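Local coordinates for protein urocanate hydratase (Paenibacillus sp. Soil724D2, PDB 7NED) that probably hydrates thiourocanate in bacterial ergothioneine catabolism, as a urocanase-family lyase that binds NAD+ and, in this crystal, urocanate, at residues G232-D236 with Y264-G268. Numbering follows the deposited sequence.
Sequences GNASD and YVPSG. With NAD (nicotinamide-adenine-dinucleotide), chain C.
This contact holds the adenine of NAD in the Rossmann-like domain. Residues 232-236 run from the end of strand 226-231 into helix 234-243. Residues 264-267 are extended and lie in the loop before helix 274-280; G268 turns away from this course with phi/psi 89/-7. The nearest CA atoms across the two segments are those of S235 and S267, 6.1 Å apart.

N233 is the N-cap of the helix, with chi1 in t. Its OD1 accepts from S235 N (2.8 Å) and from S235 OG (2.6 Å, S235 chi1 p). The CA-to-CB bond of N233 is directed toward residues 264-268, and ND2 donates to V265 O at 2.9 Å. A second link lies further out: S267 OG, with chi1 t, donates to D236 OD2 at 2.6 Å. One water donates to D236 OD1 (2.7 Å) and accepts from G268 N (2.8 Å).

The adenine is read by both segments. A234 N donates to NAD N1A and V265 N to NAD N7A, each at 2.9 Å. NAD N6A donates to N233 OD1 at 2.9 Å, and weakly to V265 O, also at 2.9 Å. The Y264 ring, chi1 t, turns a face to N6A, with Y264 CZ 3.2 Å from NAD N6A. S235 OG lies at the edge of this ring, and S235 CB is 3.5 Å from Y264 OH. That hydroxyl is hydrogen-bonded to E296 of helix 282-305.

N1A and N7A serve as acceptors and N6A as donor. This pattern fits adenine, and the N233 amide ties helix cap, loop and base into one polar network.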
loop_
_atom_site.group_PDB
_atom_site.type_symbol
_atom_site.label_atom_id
_atom_site.label_comp_id
_atom_site.label_asym_id
_atom_site.label_seq_id
_atom_site.Cartn_x
_atom_site.Cartn_y
_atom_site.Cartn_z
ATOM N N GLY A 232 -27.405 -20.362 -20.061
ATOM C CA GLY A 232 -26.410 -20.875 -20.978
ATOM C C GLY A 232 -25.044 -20.327 -20.620
ATOM O O GLY A 232 -24.888 -19.476 -19.735
ATOM N N ASN A 233 -24.056 -20.816 -21.347
ATOM C CA ASN A 233 -22.678 -20.420 -21.152
ATOM C C ASN A 233 -22.302 -19.387 -22.207
ATOM O O ASN A 233 -22.541 -19.600 -23.400
ATOM C CB ASN A 233 -21.782 -21.651 -21.236
ATOM C CG ASN A 233 -20.398 -21.388 -20.735
ATOM O OD1 ASN A 233 -19.710 -20.469 -21.209
ATOM N ND2 ASN A 233 -19.976 -22.179 -19.760
ATOM N N ALA A 234 -21.749 -18.255 -21.763
ATOM C CA ALA A 234 -21.356 -17.213 -22.714
ATOM C C ALA A 234 -20.378 -17.728 -23.770
ATOM O O ALA A 234 -20.385 -17.238 -24.913
ATOM C CB ALA A 234 -20.736 -16.006 -21.982
ATOM N N SER A 235 -19.512 -18.685 -23.419
ATOM C CA SER A 235 -18.548 -19.138 -24.411
ATOM C C SER A 235 -19.188 -20.059 -25.442
ATOM O O SER A 235 -18.531 -20.414 -26.426
ATOM C CB SER A 235 -17.348 -19.843 -23.739
ATOM O OG SER A 235 -17.803 -20.922 -22.937
ATOM N N ASP A 236 -20.440 -20.448 -25.238
ATOM C CA ASP A 236 -21.227 -21.125 -26.261
ATOM C C ASP A 236 -22.127 -20.162 -27.022
ATOM O O ASP A 236 -22.237 -20.262 -28.249
ATOM C CB ASP A 236 -22.103 -22.222 -25.633
ATOM C CG ASP A 236 -21.284 -23.281 -24.910
ATOM O OD1 ASP A 236 -21.801 -23.892 -23.944
ATOM O OD2 ASP A 236 -20.141 -23.518 -25.332
ATOM N N TYR A 264 -15.234 -18.227 -13.556
ATOM C CA TYR A 264 -15.713 -18.513 -14.909
ATOM C C TYR A 264 -15.954 -20.006 -15.148
ATOM O O TYR A 264 -15.050 -20.838 -14.974
ATOM C CB TYR A 264 -14.687 -17.995 -15.911
ATOM C CG TYR A 264 -15.264 -17.909 -17.272
ATOM C CD1 TYR A 264 -15.392 -19.041 -18.062
ATOM C CD2 TYR A 264 -15.762 -16.705 -17.748
ATOM C CE1 TYR A 264 -15.975 -18.966 -19.337
ATOM C CE2 TYR A 264 -16.330 -16.612 -19.025
ATOM C CZ TYR A 264 -16.438 -17.746 -19.799
ATOM O OH TYR A 264 -17.000 -17.653 -21.048
ATOM N N VAL A 265 -17.160 -20.350 -15.595
ATOM C CA VAL A 265 -17.529 -21.739 -15.852
ATOM C C VAL A 265 -17.144 -22.084 -17.286
ATOM O O VAL A 265 -17.664 -21.452 -18.223
ATOM C CB VAL A 265 -19.018 -21.984 -15.634
ATOM C CG1 VAL A 265 -19.302 -23.440 -15.907
ATOM C CG2 VAL A 265 -19.402 -21.572 -14.201
ATOM N N PRO A 266 -16.277 -23.065 -17.502
ATOM C CA PRO A 266 -15.863 -23.402 -18.859
ATOM C C PRO A 266 -17.020 -23.989 -19.631
ATOM O O PRO A 266 -17.984 -24.495 -19.057
ATOM C CB PRO A 266 -14.770 -24.463 -18.653
ATOM C CG PRO A 266 -14.368 -24.364 -17.217
ATOM C CD PRO A 266 -15.633 -23.923 -16.500
ATOM N N SER A 267 -16.900 -23.933 -20.956
ATOM C CA SER A 267 -17.866 -24.631 -21.794
ATOM C C SER A 267 -17.837 -26.113 -21.455
ATOM O O SER A 267 -16.768 -26.686 -21.223
ATOM C CB SER A 267 -17.547 -24.430 -23.279
ATOM O OG SER A 267 -18.528 -25.090 -24.071
ATOM N N GLY A 268 -19.014 -26.729 -21.377
ATOM C CA GLY A 268 -19.071 -28.157 -21.176
ATOM C C GLY A 268 -19.089 -28.615 -19.740
ATOM O O GLY A 268 -19.275 -29.816 -19.497
HETATM P PA NAD C . -20.368 -13.222 -9.230
HETATM O O1A NAD C . -19.317 -14.329 -9.245
HETATM O O2A NAD C . -21.385 -13.007 -8.184
HETATM O O5B NAD C . -21.331 -13.646 -10.559
HETATM C C5B NAD C . -20.630 -14.064 -11.660
HETATM C C4B NAD C . -21.753 -14.690 -12.609
HETATM O O4B NAD C . -21.227 -15.218 -13.794
HETATM C C3B NAD C . -22.317 -15.877 -11.763
HETATM O O3B NAD C . -23.682 -15.809 -11.719
HETATM C C2B NAD C . -21.844 -17.122 -12.575
HETATM O O2B NAD C . -22.782 -18.134 -12.615
HETATM C C1B NAD C . -21.835 -16.512 -13.973
HETATM N N9A NAD C . -20.947 -17.182 -14.925
HETATM C C8A NAD C . -19.687 -17.735 -14.724
HETATM N N7A NAD C . -19.174 -18.261 -15.808
HETATM C C5A NAD C . -20.126 -18.025 -16.792
HETATM C C6A NAD C . -20.183 -18.351 -18.165
HETATM N N6A NAD C . -19.165 -18.993 -18.782
HETATM N N1A NAD C . -21.269 -17.989 -18.904
HETATM C C2A NAD C . -22.269 -17.373 -18.225
HETATM N N3A NAD C . -22.356 -17.005 -16.936
HETATM C C4A NAD C . -21.253 -17.357 -16.242
HETATM O O3 NAD C . -19.475 -12.031 -9.722
HETATM P PN NAD C . -20.017 -10.535 -9.621
HETATM O O1N NAD C . -20.012 -9.801 -8.312
HETATM O O2N NAD C . -21.185 -10.413 -10.577
HETATM O O5D NAD C . -18.824 -9.625 -10.469
HETATM C C5D NAD C . -18.603 -10.088 -11.813
HETATM C C4D NAD C . -17.440 -9.333 -12.395
HETATM O O4D NAD C . -17.579 -7.940 -12.190
HETATM C C3D NAD C . -16.209 -9.773 -11.445
HETATM O O3D NAD C . -15.033 -10.017 -12.208
HETATM C C2D NAD C . -15.975 -8.514 -10.531
HETATM O O2D NAD C . -14.672 -8.246 -10.208
HETATM C C1D NAD C . -16.308 -7.560 -11.722
HETATM N N1N NAD C . -16.313 -6.114 -11.460
HETATM C C2N NAD C . -15.030 -5.647 -11.248
HETATM C C3N NAD C . -14.786 -4.297 -11.051
HETATM C C7N NAD C . -13.333 -3.895 -10.761
HETATM O O7N NAD C . -12.865 -2.783 -10.999
HETATM N N7N NAD C . -12.534 -4.833 -10.128
HETATM C C4N NAD C . -15.895 -3.442 -11.103
HETATM C C5N NAD C . -17.169 -3.957 -11.339
HETATM C C6N NAD C . -17.377 -5.332 -11.542
HETATM O O HOH W 1 -21.536 -25.534 -21.802
#